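Local atomic coordinates of glycosyl hydrolase BlGH5_18 (Bifidobacterium longum subsp. infantis, PDB entry 7LQX), a protein that probably hydrolyses glycosidic bonds in N-glycans as a family GH5 glycosidase, within an N-glycan degradation pathway of a gut bacterium. Residues I55-W69 and Q97-L110. Sequence-based numbering, arbitrary orientation. Where two conformers were deposited one is given.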
loop_
_atom_site.group_PDB
_atom_site.type_symbol
_atom_site.label_atom_id
_atom_site.label_comp_id
_atom_site.label_asym_id
_atom_site.label_seq_id
_atom_site.Cartn_x
_atom_site.Cartn_y
_atom_site.Cartn_z
ATOM N N ILE A 55 4.771 -29.525 6.975
ATOM C CA ILE A 55 5.326 -28.908 8.179
ATOM C C ILE A 55 5.108 -29.814 9.384
ATOM O O ILE A 55 6.031 -30.063 10.169
ATOM C CB ILE A 55 4.700 -27.517 8.384
ATOM C CG1 ILE A 55 5.188 -26.559 7.295
ATOM C CG2 ILE A 55 5.021 -26.991 9.782
ATOM C CD1 ILE A 55 4.346 -25.311 7.174
ATOM N N ARG A 56 3.886 -30.330 9.545
ATOM C CA ARG A 56 3.618 -31.224 10.666
ATOM C C ARG A 56 4.535 -32.439 10.620
ATOM O O ARG A 56 4.987 -32.929 11.663
ATOM C CB ARG A 56 2.155 -31.672 10.644
ATOM C CG ARG A 56 1.799 -32.764 11.660
ATOM C CD ARG A 56 1.996 -32.320 13.108
ATOM N NE ARG A 56 1.715 -33.405 14.052
ATOM C CZ ARG A 56 2.594 -34.341 14.413
ATOM N NH1 ARG A 56 3.824 -34.338 13.917
ATOM N NH2 ARG A 56 2.246 -35.289 15.277
ATOM N N ASN A 57 4.811 -32.947 9.418
ATOM C CA ASN A 57 5.618 -34.153 9.278
ATOM C C ASN A 57 7.079 -33.937 9.650
ATOM O O ASN A 57 7.795 -34.918 9.868
ATOM C CB ASN A 57 5.472 -34.713 7.867
ATOM C CG ASN A 57 4.146 -35.419 7.668
ATOM O OD1 ASN A 57 3.424 -35.684 8.631
ATOM N ND2 ASN A 57 3.817 -35.728 6.425
ATOM N N LEU A 58 7.534 -32.685 9.744
ATOM C CA LEU A 58 8.827 -32.384 10.339
ATOM C C LEU A 58 8.834 -32.535 11.851
ATOM O O LEU A 58 9.897 -32.373 12.471
ATOM C CB LEU A 58 9.226 -30.941 10.040
ATOM C CG LEU A 58 9.577 -30.561 8.610
ATOM C CD1 LEU A 58 9.958 -29.081 8.595
ATOM C CD2 LEU A 58 10.696 -31.433 8.072
ATOM N N GLY A 59 7.687 -32.809 12.460
ATOM C CA GLY A 59 7.587 -32.830 13.901
ATOM C C GLY A 59 7.328 -31.481 14.525
ATOM O O GLY A 59 7.695 -31.263 15.688
HETATM N N MSE A 60 6.716 -30.562 13.789
HETATM C CA MSE A 60 6.406 -29.240 14.309
HETATM C C MSE A 60 5.108 -29.273 15.098
HETATM O O MSE A 60 4.190 -30.027 14.769
HETATM C CB MSE A 60 6.264 -28.246 13.161
HETATM C CG MSE A 60 7.485 -28.139 12.286
HETATM SE SE MSE A 60 9.045 -27.446 13.198
HETATM C CE MSE A 60 9.943 -29.083 13.625
ATOM N N ASP A 61 5.027 -28.447 16.139
ATOM C CA ASP A 61 3.818 -28.340 16.937
ATOM C C ASP A 61 3.092 -27.013 16.766
ATOM O O ASP A 61 1.999 -26.855 17.316
ATOM C CB ASP A 61 4.128 -28.609 18.418
ATOM C CG ASP A 61 5.140 -27.642 18.989
ATOM O OD1 ASP A 61 4.819 -26.442 19.084
ATOM O OD2 ASP A 61 6.254 -28.079 19.329
ATOM N N HIS A 62 3.647 -26.061 16.014
ATOM C CA HIS A 62 2.946 -24.803 15.809
ATOM C C HIS A 62 3.463 -24.094 14.572
ATOM O O HIS A 62 4.552 -24.378 14.065
ATOM C CB HIS A 62 3.083 -23.860 17.019
ATOM C CG HIS A 62 4.460 -23.286 17.187
ATOM N ND1 HIS A 62 5.443 -23.927 17.902
ATOM C CD2 HIS A 62 5.017 -22.136 16.732
ATOM C CE1 HIS A 62 6.549 -23.199 17.880
ATOM N NE2 HIS A 62 6.317 -22.107 17.178
ATOM N N VAL A 63 2.657 -23.134 14.122
ATOM C CA VAL A 63 3.019 -22.184 13.087
ATOM C C VAL A 63 2.726 -20.773 13.580
ATOM O O VAL A 63 1.834 -20.546 14.403
ATOM C CB VAL A 63 2.256 -22.447 11.768
ATOM C CG1 VAL A 63 2.672 -23.773 11.149
ATOM C CG2 VAL A 63 0.747 -22.407 11.986
ATOM N N ARG A 64 3.495 -19.818 13.060
ATOM C CA ARG A 64 3.229 -18.388 13.182
ATOM C C ARG A 64 2.784 -17.894 11.812
ATOM O O ARG A 64 3.433 -18.191 10.807
ATOM C CB ARG A 64 4.486 -17.661 13.664
ATOM C CG ARG A 64 4.353 -16.161 13.853
ATOM C CD ARG A 64 5.551 -15.610 14.619
ATOM N NE ARG A 64 5.581 -14.150 14.569
ATOM C CZ ARG A 64 6.597 -13.420 14.114
ATOM N NH1 ARG A 64 7.713 -13.987 13.676
ATOM N NH2 ARG A 64 6.492 -12.102 14.111
ATOM N N VAL A 65 1.659 -17.187 11.764
ATOM C CA VAL A 65 1.085 -16.798 10.485
ATOM C C VAL A 65 0.839 -15.301 10.427
ATOM O O VAL A 65 0.618 -14.636 11.444
ATOM C CB VAL A 65 -0.197 -17.591 10.154
ATOM C CG1 VAL A 65 0.085 -19.084 10.226
ATOM C CG2 VAL A 65 -1.316 -17.207 11.101
ATOM N N PHE A 66 0.852 -14.789 9.199
ATOM C CA PHE A 66 0.951 -13.365 8.910
ATOM C C PHE A 66 -0.071 -12.879 7.894
ATOM O O PHE A 66 0.205 -12.866 6.689
ATOM C CB PHE A 66 2.350 -13.047 8.365
ATOM C CG PHE A 66 3.471 -13.500 9.251
ATOM C CD1 PHE A 66 3.981 -12.645 10.203
ATOM C CD2 PHE A 66 4.005 -14.767 9.139
ATOM C CE1 PHE A 66 5.010 -13.041 11.028
ATOM C CE2 PHE A 66 5.046 -15.175 9.964
ATOM C CZ PHE A 66 5.548 -14.308 10.905
ATOM N N PRO A 67 -1.236 -12.410 8.343
ATOM C CA PRO A 67 -2.111 -11.637 7.451
ATOM C C PRO A 67 -1.469 -10.300 7.104
ATOM O O PRO A 67 -0.510 -9.852 7.737
ATOM C CB PRO A 67 -3.388 -11.452 8.275
ATOM C CG PRO A 67 -2.925 -11.525 9.693
ATOM C CD PRO A 67 -1.795 -12.512 9.706
ATOM N N VAL A 68 -2.011 -9.655 6.072
ATOM C CA VAL A 68 -1.462 -8.408 5.535
ATOM C C VAL A 68 -2.458 -7.273 5.756
ATOM O O VAL A 68 -3.636 -7.380 5.396
ATOM C CB VAL A 68 -1.068 -8.577 4.058
ATOM C CG1 VAL A 68 -0.716 -7.248 3.410
ATOM C CG2 VAL A 68 0.094 -9.542 3.965
ATOM N N TRP A 69 -1.973 -6.181 6.350
ATOM C CA TRP A 69 -2.852 -5.158 6.915
ATOM C C TRP A 69 -3.702 -4.445 5.879
ATOM O O TRP A 69 -4.909 -4.269 6.120
ATOM C CB TRP A 69 -1.991 -4.177 7.718
ATOM C CG TRP A 69 -2.713 -3.208 8.590
ATOM C CD1 TRP A 69 -4.053 -3.150 8.848
ATOM C CD2 TRP A 69 -2.113 -2.135 9.307
ATOM N NE1 TRP A 69 -4.320 -2.107 9.711
ATOM C CE2 TRP A 69 -3.139 -1.468 10.002
ATOM C CE3 TRP A 69 -0.795 -1.688 9.458
ATOM C CZ2 TRP A 69 -2.889 -0.372 10.826
ATOM C CZ3 TRP A 69 -0.551 -0.603 10.275
ATOM C CH2 TRP A 69 -1.594 0.043 10.948
ATOM N N GLN A 97 -4.304 -30.157 10.831
ATOM C CA GLN A 97 -3.051 -30.838 10.555
ATOM C C GLN A 97 -2.200 -31.012 11.805
ATOM O O GLN A 97 -1.000 -31.286 11.688
ATOM C CB GLN A 97 -2.284 -30.113 9.445
ATOM C CG GLN A 97 -3.055 -30.000 8.131
ATOM C CD GLN A 97 -3.413 -31.350 7.538
ATOM O OE1 GLN A 97 -2.616 -32.288 7.564
ATOM N NE2 GLN A 97 -4.626 -31.456 7.004
ATOM N N GLY A 98 -2.791 -30.846 12.993
ATOM C CA GLY A 98 -2.164 -31.245 14.238
ATOM C C GLY A 98 -1.343 -30.196 14.950
ATOM O O GLY A 98 -0.561 -30.548 15.844
HETATM N N MSE A 99 -1.511 -28.924 14.617
HETATM C CA MSE A 99 -0.649 -27.881 15.154
HETATM C C MSE A 99 -1.401 -26.691 15.723
HETATM O O MSE A 99 -2.526 -26.392 15.320
HETATM C CB MSE A 99 0.297 -27.391 14.053
HETATM C CG MSE A 99 1.193 -28.485 13.520
HETATM SE SE MSE A 99 2.470 -27.852 12.247
HETATM C CE MSE A 99 1.261 -27.471 10.811
ATOM N N ASP A 100 -0.754 -26.007 16.664
ATOM C CA ASP A 100 -1.235 -24.733 17.171
ATOM C C ASP A 100 -0.860 -23.615 16.206
ATOM O O ASP A 100 0.033 -23.759 15.366
ATOM C CB ASP A 100 -0.627 -24.448 18.541
ATOM C CG ASP A 100 -1.088 -25.435 19.580
ATOM O OD1 ASP A 100 -2.308 -25.661 19.671
ATOM O OD2 ASP A 100 -0.230 -26.008 20.274
ATOM N N ALA A 101 -1.572 -22.500 16.310
ATOM C CA ALA A 101 -1.288 -21.340 15.482
ATOM C C ALA A 101 -1.208 -20.088 16.340
ATOM O O ALA A 101 -2.035 -19.884 17.233
ATOM C CB ALA A 101 -2.354 -21.169 14.395
ATOM N N TYR A 102 -0.186 -19.282 16.082
ATOM C CA TYR A 102 -0.006 -17.943 16.631
ATOM C C TYR A 102 -0.103 -16.963 15.469
ATOM O O TYR A 102 0.436 -17.221 14.391
ATOM C CB TYR A 102 1.371 -17.850 17.306
ATOM C CG TYR A 102 1.488 -18.759 18.507
ATOM C CD1 TYR A 102 1.768 -20.102 18.351
ATOM C CD2 TYR A 102 1.265 -18.280 19.791
ATOM C CE1 TYR A 102 1.836 -20.949 19.440
ATOM C CE2 TYR A 102 1.339 -19.120 20.892
ATOM C CZ TYR A 102 1.625 -20.456 20.708
ATOM O OH TYR A 102 1.691 -21.309 21.792
ATOM N N VAL A 103 -0.830 -15.861 15.651
ATOM C CA VAL A 103 -1.116 -14.932 14.558
ATOM C C VAL A 103 -0.536 -13.565 14.896
ATOM O O VAL A 103 -0.718 -13.072 16.013
ATOM C CB VAL A 103 -2.635 -14.819 14.324
ATOM C CG1 VAL A 103 -2.944 -13.805 13.234
ATOM C CG2 VAL A 103 -3.225 -16.165 13.975
ATOM N N ASP A 104 0.152 -12.944 13.936
ATOM C CA ASP A 104 0.602 -11.563 14.067
ATOM C C ASP A 104 -0.426 -10.664 13.384
ATOM O O ASP A 104 -0.779 -10.908 12.223
ATOM C CB ASP A 104 1.948 -11.342 13.376
ATOM C CG ASP A 104 3.134 -11.762 14.216
ATOM O OD1 ASP A 104 3.139 -12.885 14.755
ATOM O OD2 ASP A 104 4.091 -10.961 14.308
ATOM N N VAL A 105 -0.876 -9.604 14.068
ATOM C CA VAL A 105 -2.032 -8.863 13.562
ATOM C C VAL A 105 -1.654 -7.892 12.444
ATOM O O VAL A 105 -2.314 -7.877 11.400
ATOM C CB VAL A 105 -2.818 -8.150 14.676
ATOM C CG1 VAL A 105 -3.996 -7.371 14.066
ATOM C CG2 VAL A 105 -3.306 -9.145 15.705
ATOM N N PHE A 106 -0.634 -7.039 12.656
ATOM C CA PHE A 106 -0.352 -5.904 11.767
ATOM C C PHE A 106 0.958 -6.086 11.007
ATOM O O PHE A 106 2.034 -5.794 11.536
ATOM C CB PHE A 106 -0.284 -4.582 12.544
ATOM C CG PHE A 106 -1.561 -4.206 13.234
ATOM C CD1 PHE A 106 -2.634 -3.711 12.518
ATOM C CD2 PHE A 106 -1.686 -4.338 14.613
ATOM C CE1 PHE A 106 -3.813 -3.364 13.165
ATOM C CE2 PHE A 106 -2.862 -3.992 15.257
ATOM C CZ PHE A 106 -3.923 -3.518 14.536
ATOM N N GLN A 107 0.855 -6.510 9.749
ATOM C CA GLN A 107 1.976 -6.499 8.805
ATOM C C GLN A 107 1.567 -5.543 7.690
ATOM O O GLN A 107 0.778 -5.928 6.827
ATOM C CB GLN A 107 2.272 -7.890 8.245
ATOM C CG GLN A 107 3.010 -8.797 9.215
ATOM C CD GLN A 107 2.178 -9.154 10.425
ATOM O OE1 GLN A 107 2.540 -8.835 11.556
ATOM N NE2 GLN A 107 1.063 -9.826 10.195
ATOM N N GLY A 108 2.080 -4.308 7.681
ATOM C CA GLY A 108 3.172 -3.857 8.517
ATOM C C GLY A 108 4.472 -3.989 7.762
ATOM O O GLY A 108 4.686 -3.317 6.753
ATOM N N HIS A 109 5.329 -4.905 8.200
ATOM C CA HIS A 109 6.633 -5.078 7.579
ATOM C C HIS A 109 6.960 -6.558 7.452
ATOM O O HIS A 109 6.909 -7.292 8.443
ATOM C CB HIS A 109 7.745 -4.410 8.394
ATOM C CG HIS A 109 9.066 -4.452 7.708
ATOM N ND1 HIS A 109 9.378 -3.600 6.672
ATOM C CD2 HIS A 109 10.128 -5.280 7.850
ATOM C CE1 HIS A 109 10.591 -3.877 6.232
ATOM N NE2 HIS A 109 11.067 -4.895 6.925
ATOM N N LEU A 110 7.305 -6.981 6.238
ATOM C CA LEU A 110 7.761 -8.341 5.972
ATOM C C LEU A 110 8.889 -8.345 4.954
ATOM O O LEU A 110 8.704 -7.930 3.807
ATOM C CB LEU A 110 6.607 -9.197 5.444
ATOM C CG LEU A 110 5.489 -9.503 6.432
ATOM C CD1 LEU A 110 4.214 -9.894 5.705
ATOM C CD2 LEU A 110 5.909 -10.608 7.380
HETATM O O HOH W 1 -1.646 -7.503 8.880
#
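Both carboxylate oxygens of Asp-104 are gripped side-on by Arg-64, whose NE lies 2.8 Å from OD1 and whose NH2 lies 2.7 Å from OD2. Each nitrogen meets its oxygen from above the carboxylate plane, and the two flat groups are turned 53° against each other. The arginine reaches this far because its chain is extended from CG to NE and leaves with CG anti to the backbone N (chi1 -179°). CE1 of Phe-66 sits over the centre of one guanidinium face, while NH1 turns to Glu-276 and Asn-29; together with the two bonds to Asp-104, these partners fix the guanidinium's rotation.

Behind this pair, strands 62-65 and 100-104 run parallel, joined by alternating backbone bonds from Asp-100 N to Asp-61 O through to Asp-104 N to Val-65 O. On the face that carries Arg-64, the edge of Tyr-102 points at the face of His-62 in an offset T-shaped pair, and His-62 ND1 donates to Asp-61 OD1 at 2.8 Å, in the plane of its ring. His-62 NE2 is hydrogen-bonded to Thr-310, and the Asp-61 carboxylate is salt-bridged to Arg-23 and Arg-25. On the other face, CG2 of Val-65 meets CG2 of Val-103 at 3.6 Å, and the selenium of Met-99 packs against CG2 of Ile-55.

Past the strand ends, Gln-107 NE2 donates to Pro-67 O at 2.9 Å and to Asp-104 O of its own segment, tying the two loops together. Trp-69 N donates to Gln-107 O, the carbonyl of the cis peptide that leads into Gly-108, and CD1 of Phe-106 stands 3.4 Å from Trp-69 CE2, edge against indole face. Helix 81-96 links the neighbouring parallel strands in a beta-alpha-beta crossover, the repeating element of the GH5 (beta/alpha)8 barrel.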